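Local atomic coordinates of lipid A deacylase PagL (Pseudomonas aeruginosa, PDB entry 2ERV), a protein that hydrolyses the ester bond at the 3 position of lipid A in the bacterial outer membrane, releasing the primary fatty acyl chain of lipopolysaccharide. Residues S61-F66 against N103-I108; I125-A130 against D137-Y142. All blocks are in the same frame, centred on the assembly; numbering follows the deposited sequence.

Contact 1 (S61-F66 against N103-I108). With CA (calcium ion), chain C.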
loop_
_atom_site.group_PDB
_atom_site.type_symbol
_atom_site.label_atom_id
_atom_site.label_comp_id
_atom_site.label_asym_id
_atom_site.label_seq_id
_atom_site.Cartn_x
_atom_site.Cartn_y
_atom_site.Cartn_z
ATOM N N SER A 61 2.445 8.512 2.346
ATOM C CA SER A 61 2.067 7.580 3.405
ATOM C C SER A 61 3.281 6.815 3.911
ATOM O O SER A 61 4.324 6.708 3.244
ATOM C CB SER A 61 0.996 6.628 2.859
ATOM O OG SER A 61 1.535 5.937 1.765
ATOM N N PHE A 62 3.170 6.332 5.133
ATOM C CA PHE A 62 4.211 5.574 5.741
ATOM C C PHE A 62 3.603 4.504 6.659
ATOM O O PHE A 62 2.742 4.813 7.467
ATOM C CB PHE A 62 5.123 6.481 6.565
ATOM C CG PHE A 62 6.250 5.738 7.190
ATOM C CD1 PHE A 62 7.399 5.470 6.460
ATOM C CD2 PHE A 62 6.134 5.247 8.491
ATOM C CE1 PHE A 62 8.427 4.746 7.021
ATOM C CE2 PHE A 62 7.174 4.526 9.048
ATOM C CZ PHE A 62 8.315 4.295 8.321
ATOM N N ALA A 63 4.048 3.252 6.516
ATOM C CA ALA A 63 3.479 2.127 7.266
ATOM C C ALA A 63 4.511 1.074 7.596
ATOM O O ALA A 63 5.381 0.776 6.748
ATOM C CB ALA A 63 2.291 1.459 6.449
ATOM N N PRO A 64 4.431 0.503 8.815
ATOM C CA PRO A 64 5.048 -0.796 9.055
ATOM C C PRO A 64 4.158 -1.807 8.356
ATOM O O PRO A 64 2.912 -1.697 8.418
ATOM C CB PRO A 64 4.976 -0.971 10.595
ATOM C CG PRO A 64 3.856 -0.023 11.073
ATOM C CD PRO A 64 3.748 1.031 10.022
ATOM N N VAL A 65 4.767 -2.743 7.643
ATOM C CA VAL A 65 4.009 -3.772 6.926
ATOM C C VAL A 65 4.551 -5.150 7.344
ATOM O O VAL A 65 5.727 -5.441 7.120
ATOM C CB VAL A 65 4.159 -3.622 5.377
ATOM C CG1 VAL A 65 3.339 -4.675 4.632
ATOM C CG2 VAL A 65 3.749 -2.174 4.907
ATOM N N PHE A 66 3.695 -5.987 7.910
ATOM C CA PHE A 66 4.062 -7.365 8.294
ATOM C C PHE A 66 3.922 -8.258 7.083
ATOM O O PHE A 66 3.020 -8.077 6.284
ATOM C CB PHE A 66 3.132 -7.872 9.409
ATOM C CG PHE A 66 3.444 -7.238 10.757
ATOM C CD1 PHE A 66 4.413 -7.802 11.596
ATOM C CD2 PHE A 66 2.825 -6.053 11.134
ATOM C CE1 PHE A 66 4.736 -7.206 12.811
ATOM C CE2 PHE A 66 3.130 -5.448 12.365
ATOM C CZ PHE A 66 4.087 -6.035 13.191
ATOM N N ASN A 103 -5.070 10.797 7.401
ATOM C CA ASN A 103 -5.876 9.583 7.360
ATOM C C ASN A 103 -5.021 8.399 7.743
ATOM O O ASN A 103 -3.793 8.456 7.603
ATOM C CB ASN A 103 -6.466 9.352 5.951
ATOM C CG ASN A 103 -7.657 10.246 5.645
ATOM O OD1 ASN A 103 -8.774 9.945 6.061
ATOM N ND2 ASN A 103 -7.429 11.348 4.929
ATOM N N PHE A 104 -5.665 7.311 8.183
ATOM C CA PHE A 104 -4.952 6.059 8.411
ATOM C C PHE A 104 -4.862 5.352 7.058
ATOM O O PHE A 104 -5.625 5.648 6.153
ATOM C CB PHE A 104 -5.709 5.165 9.395
ATOM C CG PHE A 104 -5.910 5.782 10.776
ATOM C CD1 PHE A 104 -4.957 5.598 11.771
ATOM C CD2 PHE A 104 -7.062 6.501 11.073
ATOM C CE1 PHE A 104 -5.132 6.166 13.046
ATOM C CE2 PHE A 104 -7.254 7.061 12.365
ATOM C CZ PHE A 104 -6.264 6.889 13.343
ATOM N N GLU A 105 -3.912 4.442 6.936
ATOM C CA GLU A 105 -3.753 3.599 5.760
ATOM C C GLU A 105 -3.842 2.176 6.258
ATOM O O GLU A 105 -3.005 1.806 7.056
ATOM C CB GLU A 105 -2.342 3.762 5.183
ATOM C CG GLU A 105 -2.068 2.925 3.925
ATOM C CD GLU A 105 -0.658 3.135 3.377
ATOM O OE1 GLU A 105 0.306 2.936 4.164
ATOM O OE2 GLU A 105 -0.506 3.530 2.162
ATOM N N ASP A 106 -4.848 1.400 5.833
ATOM C CA ASP A 106 -4.948 -0.042 6.149
ATOM C C ASP A 106 -4.753 -0.824 4.873
ATOM O O ASP A 106 -5.409 -0.516 3.867
ATOM C CB ASP A 106 -6.354 -0.379 6.666
ATOM C CG ASP A 106 -6.665 0.267 8.006
ATOM O OD1 ASP A 106 -5.825 0.247 8.935
ATOM O OD2 ASP A 106 -7.708 0.911 8.198
ATOM N N ARG A 107 -3.856 -1.814 4.884
ATOM C CA ARG A 107 -3.538 -2.497 3.642
ATOM C C ARG A 107 -3.392 -4.001 3.831
ATOM O O ARG A 107 -2.983 -4.467 4.912
ATOM C CB ARG A 107 -2.223 -1.951 3.063
ATOM C CG ARG A 107 -1.156 -1.761 4.128
ATOM C CD ARG A 107 -0.023 -0.874 3.686
ATOM N NE ARG A 107 0.758 -1.540 2.655
ATOM C CZ ARG A 107 1.811 -0.982 2.071
ATOM N NH1 ARG A 107 2.164 0.252 2.371
ATOM N NH2 ARG A 107 2.490 -1.658 1.190
ATOM N N ILE A 108 -3.738 -4.739 2.785
ATOM C CA ILE A 108 -3.379 -6.171 2.649
ATOM C C ILE A 108 -2.832 -6.411 1.266
ATOM O O ILE A 108 -3.014 -5.588 0.376
ATOM C CB ILE A 108 -4.578 -7.100 2.871
ATOM C CG1 ILE A 108 -5.734 -6.713 1.952
ATOM C CG2 ILE A 108 -5.033 -7.030 4.296
ATOM C CD1 ILE A 108 -6.732 -7.833 1.722
HETATM CA CA CA C . -8.350 0.247 10.471
#
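Glu105 and Arg107 reach inward from strand 103-108 to meet Ser61, Ala63 and Val65 of strand 61-66. Both strands belong to the beta-barrel wall but are not neighbours in it; strand 75-88 lies between them, and their axes cross at -46°, 8.0 Å apart. The contact is therefore made almost wholly by side chains. Glu105 has CG anti to the backbone N (chi1 -179°) and a chain extended beyond it, long enough to carry the carboxylate past strand 75-88 to strand 61-66. There Glu105 OE2 lies 3.2 Å from Ser61 OG, close enough for a hydrogen bond, though the hydroxyl could turn to a different acceptor instead. Glu105 OE1 packs 3.4 Å from Ala63 CB, a methyl small enough to accept the carboxylate beside it. Arg107 bends at chi3 (-69°) and crosses Val65 at about a right angle, with Val65 CG2 over the centre of one guanidinium face, 3.6 Å from Arg107 CZ. With a methyl over that face, the charge is met by acids: Arg107 NH1 forms a salt bridge with Asp42 and a long one, 3.7 Å, with Glu105 OE1. Arg18 pairs with Glu105 OE2. The two arginines lie close, and Glu105 and Asp42 probably offset their repulsion, consistent with an ionised Glu105.

Contact 2 (I125-A130 against D137-Y142); sequences IHYSNA and DGIESY. With CXE (pentaethylene glycol monodecyl ether), chain E.
The catalytic triad of PagL sits on the antiparallel beta hairpin of the barrel wall in which His126 and Glu140 face each other as a non-hydrogen-bonded pair, CA atoms 4.3 Å apart. Their side chains lie side by side and point the same way. His126 CG is anti to the backbone N (chi1 162°), whereas the Glu140 chain bends at chi2 (79°) and brings its carboxylate to the ring edge. His126 ND1 donates to the anti lone pair of Glu140 OE2, 2.7 Å away, in the plane of the ring, with ring and carboxylate planes only 14° apart. Such a bond fixes the rotation of the imidazole. The flanking pairs, Ile125 with Ser141 and Tyr127 with Ile139, each carry two backbone hydrogen bonds and put their side chains on the other face, where Tyr127 CB touches Ile139 CG2 at 4.1 Å. Branched and aromatic residues suit that buried side, and Ser141 there bonds Thr16. Gly138 CA lies 3.0 Å from Tyr127 O and 4.1 Å from His126 CE1; glycine suits this tight place, having no CB and tolerating a positive phi. Asn129, critical for activity, follows Ser128. The triad is completed by His126 NE2 and Ser128 OG, 2.7 Å apart, where either atom could be the donor.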
loop_
_atom_site.group_PDB
_atom_site.type_symbol
_atom_site.label_atom_id
_atom_site.label_comp_id
_atom_site.label_asym_id
_atom_site.label_seq_id
_atom_site.Cartn_x
_atom_site.Cartn_y
_atom_site.Cartn_z
ATOM N N ILE A 125 -5.626 -1.244 -0.525
ATOM C CA ILE A 125 -5.332 -0.281 0.527
ATOM C C ILE A 125 -6.548 0.587 0.726
ATOM O O ILE A 125 -7.179 0.998 -0.246
ATOM C CB ILE A 125 -4.111 0.619 0.183
ATOM C CG1 ILE A 125 -2.911 -0.257 -0.234
ATOM C CG2 ILE A 125 -3.788 1.500 1.382
ATOM C CD1 ILE A 125 -1.717 0.531 -0.759
ATOM N N HIS A 126 -6.888 0.825 1.990
ATOM C CA HIS A 126 -7.998 1.724 2.330
ATOM C C HIS A 126 -7.562 2.882 3.218
ATOM O O HIS A 126 -6.754 2.708 4.138
ATOM C CB HIS A 126 -9.105 0.902 3.024
ATOM C CG HIS A 126 -10.089 1.731 3.796
ATOM N ND1 HIS A 126 -11.132 2.406 3.192
ATOM C CD2 HIS A 126 -10.209 1.964 5.128
ATOM C CE1 HIS A 126 -11.845 3.031 4.123
ATOM N NE2 HIS A 126 -11.291 2.795 5.301
ATOM N N TYR A 127 -8.109 4.059 2.959
ATOM C CA TYR A 127 -7.725 5.229 3.720
ATOM C C TYR A 127 -8.980 5.853 4.318
ATOM O O TYR A 127 -9.948 6.093 3.594
ATOM C CB TYR A 127 -7.081 6.279 2.786
ATOM C CG TYR A 127 -5.791 5.831 2.131
ATOM C CD1 TYR A 127 -4.556 6.118 2.724
ATOM C CD2 TYR A 127 -5.811 5.137 0.915
ATOM C CE1 TYR A 127 -3.349 5.714 2.116
ATOM C CE2 TYR A 127 -4.606 4.750 0.286
ATOM C CZ TYR A 127 -3.390 5.038 0.905
ATOM O OH TYR A 127 -2.191 4.658 0.312
ATOM N N SER A 128 -8.984 6.101 5.628
ATOM C CA SER A 128 -10.119 6.829 6.259
ATOM C C SER A 128 -9.659 7.351 7.608
ATOM O O SER A 128 -8.549 7.090 7.978
ATOM C CB SER A 128 -11.394 5.984 6.360
ATOM O OG SER A 128 -11.137 4.782 7.084
ATOM N N ASN A 129 -10.518 8.065 8.340
ATOM C CA ASN A 129 -10.072 8.786 9.533
ATOM C C ASN A 129 -10.733 8.288 10.836
ATOM O O ASN A 129 -10.605 8.921 11.905
ATOM C CB ASN A 129 -10.208 10.333 9.324
ATOM C CG ASN A 129 -11.666 10.793 9.144
ATOM O OD1 ASN A 129 -12.592 10.316 9.838
ATOM N ND2 ASN A 129 -11.880 11.715 8.228
ATOM N N ALA A 130 -11.365 7.118 10.748
ATOM C CA ALA A 130 -12.027 6.449 11.866
ATOM C C ALA A 130 -13.164 7.270 12.476
ATOM O O ALA A 130 -13.466 7.118 13.677
ATOM C CB ALA A 130 -11.034 6.035 12.918
ATOM N N ASP A 137 -15.493 9.843 3.917
ATOM C CA ASP A 137 -16.013 8.935 2.897
ATOM C C ASP A 137 -15.097 7.702 2.728
ATOM O O ASP A 137 -15.523 6.667 2.215
ATOM C CB ASP A 137 -16.143 9.609 1.543
ATOM C CG ASP A 137 -17.316 10.569 1.444
ATOM O OD1 ASP A 137 -18.137 10.676 2.388
ATOM O OD2 ASP A 137 -17.509 11.227 0.395
ATOM N N GLY A 138 -13.846 7.847 3.133
ATOM C CA GLY A 138 -12.776 6.865 2.859
ATOM C C GLY A 138 -12.494 6.777 1.356
ATOM O O GLY A 138 -13.311 7.192 0.539
ATOM N N ILE A 139 -11.360 6.190 0.981
ATOM C CA ILE A 139 -11.111 5.860 -0.420
ATOM C C ILE A 139 -10.155 4.644 -0.435
ATOM O O ILE A 139 -9.427 4.376 0.544
ATOM C CB ILE A 139 -10.460 7.061 -1.152
ATOM C CG1 ILE A 139 -10.475 6.891 -2.712
ATOM C CG2 ILE A 139 -9.077 7.304 -0.607
ATOM C CD1 ILE A 139 -10.095 8.162 -3.493
ATOM N N GLU A 140 -10.146 3.929 -1.553
ATOM C CA GLU A 140 -9.408 2.674 -1.629
ATOM C C GLU A 140 -8.618 2.671 -2.911
ATOM O O GLU A 140 -9.007 3.367 -3.867
ATOM C CB GLU A 140 -10.373 1.478 -1.658
ATOM C CG GLU A 140 -11.175 1.227 -0.359
ATOM C CD GLU A 140 -12.388 2.154 -0.188
ATOM O OE1 GLU A 140 -13.186 2.275 -1.148
ATOM O OE2 GLU A 140 -12.548 2.758 0.928
ATOM N N SER A 141 -7.558 1.867 -2.935
ATOM C CA SER A 141 -6.749 1.647 -4.135
ATOM C C SER A 141 -6.498 0.119 -4.228
ATOM O O SER A 141 -6.023 -0.517 -3.277
ATOM C CB SER A 141 -5.419 2.427 -4.047
ATOM O OG SER A 141 -4.564 2.142 -5.175
ATOM N N TYR A 142 -6.887 -0.469 -5.349
ATOM C CA TYR A 142 -6.652 -1.902 -5.627
ATOM C C TYR A 142 -5.640 -1.997 -6.762
ATOM O O TYR A 142 -5.943 -1.589 -7.891
ATOM C CB TYR A 142 -7.975 -2.576 -6.055
ATOM C CG TYR A 142 -9.100 -2.384 -5.037
ATOM C CD1 TYR A 142 -9.232 -3.257 -3.959
ATOM C CD2 TYR A 142 -10.029 -1.353 -5.171
ATOM C CE1 TYR A 142 -10.243 -3.094 -2.995
ATOM C CE2 TYR A 142 -11.062 -1.197 -4.233
ATOM C CZ TYR A 142 -11.151 -2.083 -3.150
ATOM O OH TYR A 142 -12.130 -1.953 -2.178
HETATM C C10 CXE E . -7.156 -0.575 -14.770
HETATM O O11 CXE E . -6.328 -0.515 -13.607
HETATM C C12 CXE E . -6.652 -1.568 -12.706
HETATM C C13 CXE E . -5.441 -2.472 -12.501
HETATM O O14 CXE E . -5.456 -2.896 -11.140
HETATM C C15 CXE E . -5.403 -4.305 -10.971
HETATM C C16 CXE E . -6.246 -4.674 -9.769
HETATM O O17 CXE E . -5.521 -5.621 -9.012
HETATM C C18 CXE E . -6.371 -6.484 -8.263
HETATM C C19 CXE E . -6.076 -6.361 -6.775
HETATM O O20 CXE E . -7.323 -6.345 -6.080
HETATM C C21 CXE E . -7.500 -7.418 -5.146
HETATM C C22 CXE E . -6.385 -7.353 -4.117
HETATM O O23 CXE E . -6.660 -8.216 -3.017
HETATM C C24 CXE E . -5.505 -8.343 -2.195
HETATM C C25 CXE E . -5.355 -9.823 -1.931
HETATM O O26 CXE E . -4.759 -9.985 -0.662
#

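How the contacts relate
Contacts 1 and 2 are both largely buried and draw on one curled antiparallel sheet, in which strands 102-114 and 119-128 are neighbours. Contact 1 joins, on the inner side of the wall, two strands that do not pair because strand 75-88 lies between them, and charged and small side chains meet there. Contact 2 joins adjacent strands of a hairpin through backbone bonds, and its triad lies on the outer, partly exposed face. The two touch directly: Asp106 O is 2.7 Å from His126 N, a probable hydrogen bond, and Glu105 CG packs on Ile125 CG2. Alternation along strand 103-108 sends Glu105 and Arg107 inward, while Asp106, turned the other way, binds the calcium ion through OD2, about 6 Å from the side chain of His126.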